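Local coordinates for protein soluble secreted antigen MPT53 (Mycobacterium tuberculosis, PDB 1LU4) that probably catalyses disulfide-bond formation in reduced, unfolded secreted proteins, as a thioredoxin-family oxidoreductase, at residues P54-V59 / G129-L134; A102-F105 / T111-F114. All coordinates share one frame; numbering follows the deposited sequence. Where two conformers were deposited one is given.

Overall arrangement
After a small antiparallel pair, strands 8-10 and 16-18, the chain lays down strand 27-32, the middle of a five-stranded mixed sheet, and then helix 37-52. Contact 1 begins where strand 57-62 enters the sheet and closes only at the C terminus, where helix 124-133 packs back onto it. Within that long loop the chain forms contact 2, a local hairpin of strands 102-106 and 112-115 at one side of the sheet. The two contacts therefore nest rather than cross. Their centres lie about 11 Å apart, and Phe-105 bridges them by packing against Arg-130, Val-131 and Leu-134. Contact 1 joins the C-terminal helix to strand 57-62 and Phe-105 joins it to strand 102-106, the strands flanking 27-32.

Contact 1 (P54-V59 / G129-L134); sequences PAVTFV and GRVAAL
Leu-134 N donates to Val-131 O at 3.1 Å, an i to i-3 bond that fixes the last modelled residue relative to Val-131, and both side chains of this pair face segment 54-59. That segment leads into strand 57-62, so the contact packs the C-terminal helix of a thioredoxin-like fold on its central sheet. No hydrogen bond crosses it: the interface is purely apolar, and the closest CA atoms, those of Val-56 and Val-131, are 7.6 Å apart, a gap filled by side chains.

Val-56 uses both of its branches. With CG1 anti to the backbone N (chi1 176°), CG1 reaches Leu-134 CD1 at 4.1 Å, the two side chains meeting at about a right angle. The other methyl, Val-56 CG2, lies 4.0 Å from Val-131 CG1. Val-131 is divided in the same manner, because its chi1 of 168° turns CG1 to Val-56 and leaves CG2 for Phe-58. Each valine therefore spends one methyl on each of two partners, at van der Waals distances.

Other elements complete the packing. Val-28 of strand 27-32 touches Val-56, Phe-58 and Val-131, while Val-49 of helix 37-52 touches both Phe-58 and Val-131, so the two helices share this face of the sheet. Phe-58 starts from a backbone farther off and contributes by its ring tip: the two side chains come from opposite directions, and Val-131 CG2, oblique to the ring, ends 3.9 Å from Phe-58 CZ.

Contact 2 (A102-F105 / T111-F114); sequences AFVF and TSTF
Phe-105 and Thr-113 form an antiparallel hydrogen-bonded pair, and the Phe-105 side chain can be traced outward from it. Its CB sits 3.5 Å from Thr-113 OG1. Because CG lies beside the backbone N and anti to the carbonyl carbon (chi1 -69°), the ring starts close to the Thr-113 carbonyl: CG is 4.1 Å from Thr-113 O, and CD2 comes within 3.7 Å of Thr-113 O, which lies at the ring edge, near its plane. Farther out, CE1 packs on Val-131 and CE2 on the aliphatic part of Arg-130, and CZ, the ring end, also meets Arg-130 CD, so the tip is held by helix 124-133.

The backbone bonds of the pair differ in quality. Phe-105 N donates to Thr-113 O at 2.8 Å and 174°, almost straight. The return bond from Thr-113 N to Phe-105 O is 3.1 Å long and more bent, 154°, its donor tilted from the carbonyl plane. Phe-105 O also accepts a hydrogen bond from a water at 2.8 Å, and the same water lies 3.0 Å from Thr-113 OG1, adding a water-mediated link beside the two direct bonds.

The neighbouring non-hydrogen-bonded pair, Val-104 with Phe-114, puts its side chains on the other face of the sheet. There Val-104 CG1 meets Ser-112 CB at 3.8 Å, whereas the approach of the Phe-114 ring to Ala-102 is less certain, since that residue has two conformers.

Strand 102-106 also bonds to strand 27-32 through Val-104 and Leu-29, which places 112-115 outermost within the chain: this is the C-terminal beta hairpin of the thioredoxin fold, followed by the last helix.

Contact 1 (P54-V59 / G129-L134)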
loop_
_atom_site.group_PDB
_atom_site.type_symbol
_atom_site.label_atom_id
_atom_site.label_comp_id
_atom_site.label_asym_id
_atom_site.label_seq_id
_atom_site.Cartn_x
_atom_site.Cartn_y
_atom_site.Cartn_z
ATOM N N PRO A 54 -3.856 11.153 9.025
ATOM C CA PRO A 54 -5.149 10.847 8.405
ATOM C C PRO A 54 -5.431 11.598 7.118
ATOM O O PRO A 54 -6.290 11.186 6.305
ATOM C CB PRO A 54 -6.193 11.169 9.479
ATOM C CG PRO A 54 -5.463 12.172 10.324
ATOM C CD PRO A 54 -4.013 11.695 10.399
ATOM N N ALA A 55 -4.729 12.727 6.886
ATOM C CA ALA A 55 -4.994 13.418 5.628
ATOM C C ALA A 55 -4.178 12.819 4.476
ATOM O O ALA A 55 -4.323 13.331 3.338
ATOM C CB ALA A 55 -4.763 14.883 5.870
ATOM N N VAL A 56 -3.336 11.820 4.696
ATOM C CA VAL A 56 -2.664 11.042 3.640
ATOM C C VAL A 56 -3.471 9.744 3.524
ATOM O O VAL A 56 -3.809 9.091 4.531
ATOM C CB VAL A 56 -1.210 10.741 4.020
ATOM C CG1 VAL A 56 -0.500 9.871 3.013
ATOM C CG2 VAL A 56 -0.444 12.078 4.166
ATOM N N THR A 57 -3.830 9.378 2.292
ATOM C CA THR A 57 -4.644 8.188 2.085
ATOM C C THR A 57 -3.751 6.979 1.739
ATOM O O THR A 57 -3.018 7.021 0.771
ATOM C CB THR A 57 -5.637 8.442 0.943
ATOM O OG1 THR A 57 -6.422 9.614 1.293
ATOM C CG2 THR A 57 -6.597 7.279 0.787
ATOM N N PHE A 58 -3.808 5.993 2.598
ATOM C CA PHE A 58 -2.988 4.792 2.431
ATOM C C PHE A 58 -3.839 3.704 1.796
ATOM O O PHE A 58 -4.974 3.460 2.207
ATOM C CB PHE A 58 -2.504 4.263 3.806
ATOM C CG PHE A 58 -1.390 5.103 4.413
ATOM C CD1 PHE A 58 -1.668 6.388 4.895
ATOM C CD2 PHE A 58 -0.102 4.598 4.494
ATOM C CE1 PHE A 58 -0.640 7.145 5.453
ATOM C CE2 PHE A 58 0.937 5.340 5.063
ATOM C CZ PHE A 58 0.621 6.596 5.527
ATOM N N VAL A 59 -3.248 3.005 0.808
ATOM C CA VAL A 59 -3.890 1.870 0.178
ATOM C C VAL A 59 -2.871 0.773 0.087
ATOM O O VAL A 59 -1.842 0.893 -0.557
ATOM C CB VAL A 59 -4.431 2.227 -1.205
ATOM C CG1 VAL A 59 -5.111 1.025 -1.867
ATOM C CG2 VAL A 59 -5.392 3.415 -1.106
ATOM N N GLY A 129 8.957 10.077 8.024
ATOM C CA GLY A 129 9.527 11.222 7.332
ATOM C C GLY A 129 9.100 11.251 5.857
ATOM O O GLY A 129 8.816 12.350 5.370
ATOM N N ARG A 130 9.043 10.102 5.198
ATOM C CA ARG A 130 8.600 10.155 3.774
ATOM C C ARG A 130 7.153 10.634 3.677
ATOM O O ARG A 130 6.763 11.388 2.773
ATOM C CB ARG A 130 8.791 8.791 3.108
ATOM C CG ARG A 130 10.290 8.394 3.012
ATOM C CD ARG A 130 10.373 6.995 2.425
ATOM N NE ARG A 130 11.714 6.544 2.160
ATOM C CZ ARG A 130 12.478 6.885 1.118
ATOM N NH1 ARG A 130 12.097 7.697 0.154
ATOM N NH2 ARG A 130 13.701 6.337 1.066
ATOM N N VAL A 131 6.336 10.191 4.641
ATOM C CA VAL A 131 4.910 10.614 4.602
ATOM C C VAL A 131 4.771 12.103 4.922
ATOM O O VAL A 131 4.007 12.807 4.226
ATOM C CB VAL A 131 4.128 9.713 5.569
ATOM C CG1 VAL A 131 2.732 10.268 5.812
ATOM C CG2 VAL A 131 4.067 8.296 4.991
ATOM N N ALA A 132 5.524 12.598 5.916
ATOM C CA ALA A 132 5.490 14.039 6.193
ATOM C C ALA A 132 5.892 14.834 4.970
ATOM O O ALA A 132 5.398 15.969 4.767
ATOM C CB ALA A 132 6.447 14.308 7.342
ATOM N N ALA A 133 6.828 14.336 4.158
ATOM C CA ALA A 133 7.331 15.130 3.028
ATOM C C ALA A 133 6.243 15.342 1.987
ATOM O O ALA A 133 6.331 16.266 1.203
ATOM C CB ALA A 133 8.544 14.485 2.309
ATOM N N LEU A 134 5.228 14.489 1.966
ATOM C CA LEU A 134 4.125 14.710 1.000
ATOM C C LEU A 134 3.462 16.062 1.419
ATOM O O LEU A 134 2.932 16.172 0.024
ATOM C CB LEU A 134 3.268 13.476 0.962
ATOM C CG LEU A 134 3.904 12.102 0.772
ATOM C CD1 LEU A 134 2.892 10.965 0.897
ATOM C CD2 LEU A 134 4.576 12.043 -0.604
#

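Contact 2 (A102-F105 / T111-F114)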
loop_
_atom_site.group_PDB
_atom_site.type_symbol
_atom_site.label_atom_id
_atom_site.label_comp_id
_atom_site.label_asym_id
_atom_site.label_seq_id
_atom_site.Cartn_x
_atom_site.Cartn_y
_atom_site.Cartn_z
ATOM N N ALA A 102 6.778 -2.906 -1.459
ATOM C CA ALA A 102 7.128 -1.734 -2.262
ATOM C C ALA A 102 6.186 -0.615 -1.862
ATOM O O ALA A 102 5.033 -0.862 -1.571
ATOM C CB ALA A 102 7.002 -1.965 -3.755
ATOM N N PHE A 103 6.695 0.612 -1.863
ATOM C CA PHE A 103 5.933 1.815 -1.585
ATOM C C PHE A 103 5.931 2.751 -2.788
ATOM O O PHE A 103 6.990 2.917 -3.404
ATOM C CB PHE A 103 6.544 2.579 -0.429
ATOM C CG PHE A 103 6.546 1.924 0.924
ATOM C CD1 PHE A 103 7.560 1.003 1.232
ATOM C CD2 PHE A 103 5.589 2.247 1.845
ATOM C CE1 PHE A 103 7.586 0.437 2.486
ATOM C CE2 PHE A 103 5.609 1.674 3.117
ATOM C CZ PHE A 103 6.612 0.786 3.395
ATOM N N VAL A 104 4.795 3.386 -3.018
ATOM C CA VAL A 104 4.713 4.538 -3.898
ATOM C C VAL A 104 4.162 5.674 -3.075
ATOM O O VAL A 104 3.055 5.606 -2.583
ATOM C CB VAL A 104 3.882 4.281 -5.151
ATOM C CG1 VAL A 104 3.911 5.491 -6.060
ATOM C CG2 VAL A 104 4.332 3.015 -5.955
ATOM N N PHE A 105 4.949 6.769 -2.994
ATOM C CA PHE A 105 4.602 7.943 -2.204
ATOM C C PHE A 105 4.131 9.030 -3.154
ATOM O O PHE A 105 4.974 9.580 -3.913
ATOM C CB PHE A 105 5.839 8.386 -1.428
ATOM C CG PHE A 105 6.251 7.435 -0.339
ATOM C CD1 PHE A 105 5.621 7.425 0.887
ATOM C CD2 PHE A 105 7.280 6.518 -0.599
ATOM C CE1 PHE A 105 5.976 6.543 1.858
ATOM C CE2 PHE A 105 7.666 5.616 0.383
ATOM C CZ PHE A 105 7.006 5.639 1.601
ATOM N N THR A 111 3.044 13.767 -8.710
ATOM C CA THR A 111 4.393 13.199 -8.718
ATOM C C THR A 111 4.538 12.172 -7.598
ATOM O O THR A 111 3.766 12.192 -6.627
ATOM C CB THR A 111 5.466 14.294 -8.618
ATOM O OG1 THR A 111 5.355 14.893 -7.320
ATOM C CG2 THR A 111 5.331 15.406 -9.670
ATOM N N SER A 112 5.475 11.264 -7.786
ATOM C CA SER A 112 5.667 10.166 -6.840
ATOM C C SER A 112 7.143 9.773 -6.745
ATOM O O SER A 112 7.977 10.084 -7.578
ATOM C CB SER A 112 4.782 8.989 -7.229
ATOM O OG SER A 112 5.091 8.425 -8.463
ATOM N N THR A 113 7.422 9.053 -5.688
ATOM C CA THR A 113 8.677 8.395 -5.431
ATOM C C THR A 113 8.397 6.992 -4.972
ATOM O O THR A 113 7.445 6.749 -4.252
ATOM C CB THR A 113 9.493 9.118 -4.374
ATOM O OG1 THR A 113 8.680 9.303 -3.233
ATOM C CG2 THR A 113 9.772 10.522 -4.849
ATOM N N PHE A 114 9.214 6.062 -5.390
ATOM C CA PHE A 114 9.067 4.676 -4.999
ATOM C C PHE A 114 10.210 4.194 -4.148
ATOM O O PHE A 114 11.365 4.669 -4.270
ATOM C CB PHE A 114 9.398 3.981 -6.382
ATOM C CG PHE A 114 9.426 2.480 -6.294
ATOM C CD1 PHE A 114 8.254 1.729 -6.195
ATOM C CD2 PHE A 114 10.597 1.742 -6.278
ATOM C CE1 PHE A 114 8.303 0.358 -6.096
ATOM C CE2 PHE A 114 10.651 0.370 -6.190
ATOM C CZ PHE A 114 9.476 -0.372 -6.085
HETATM O O HOH W 1 6.873 11.638 -3.638
#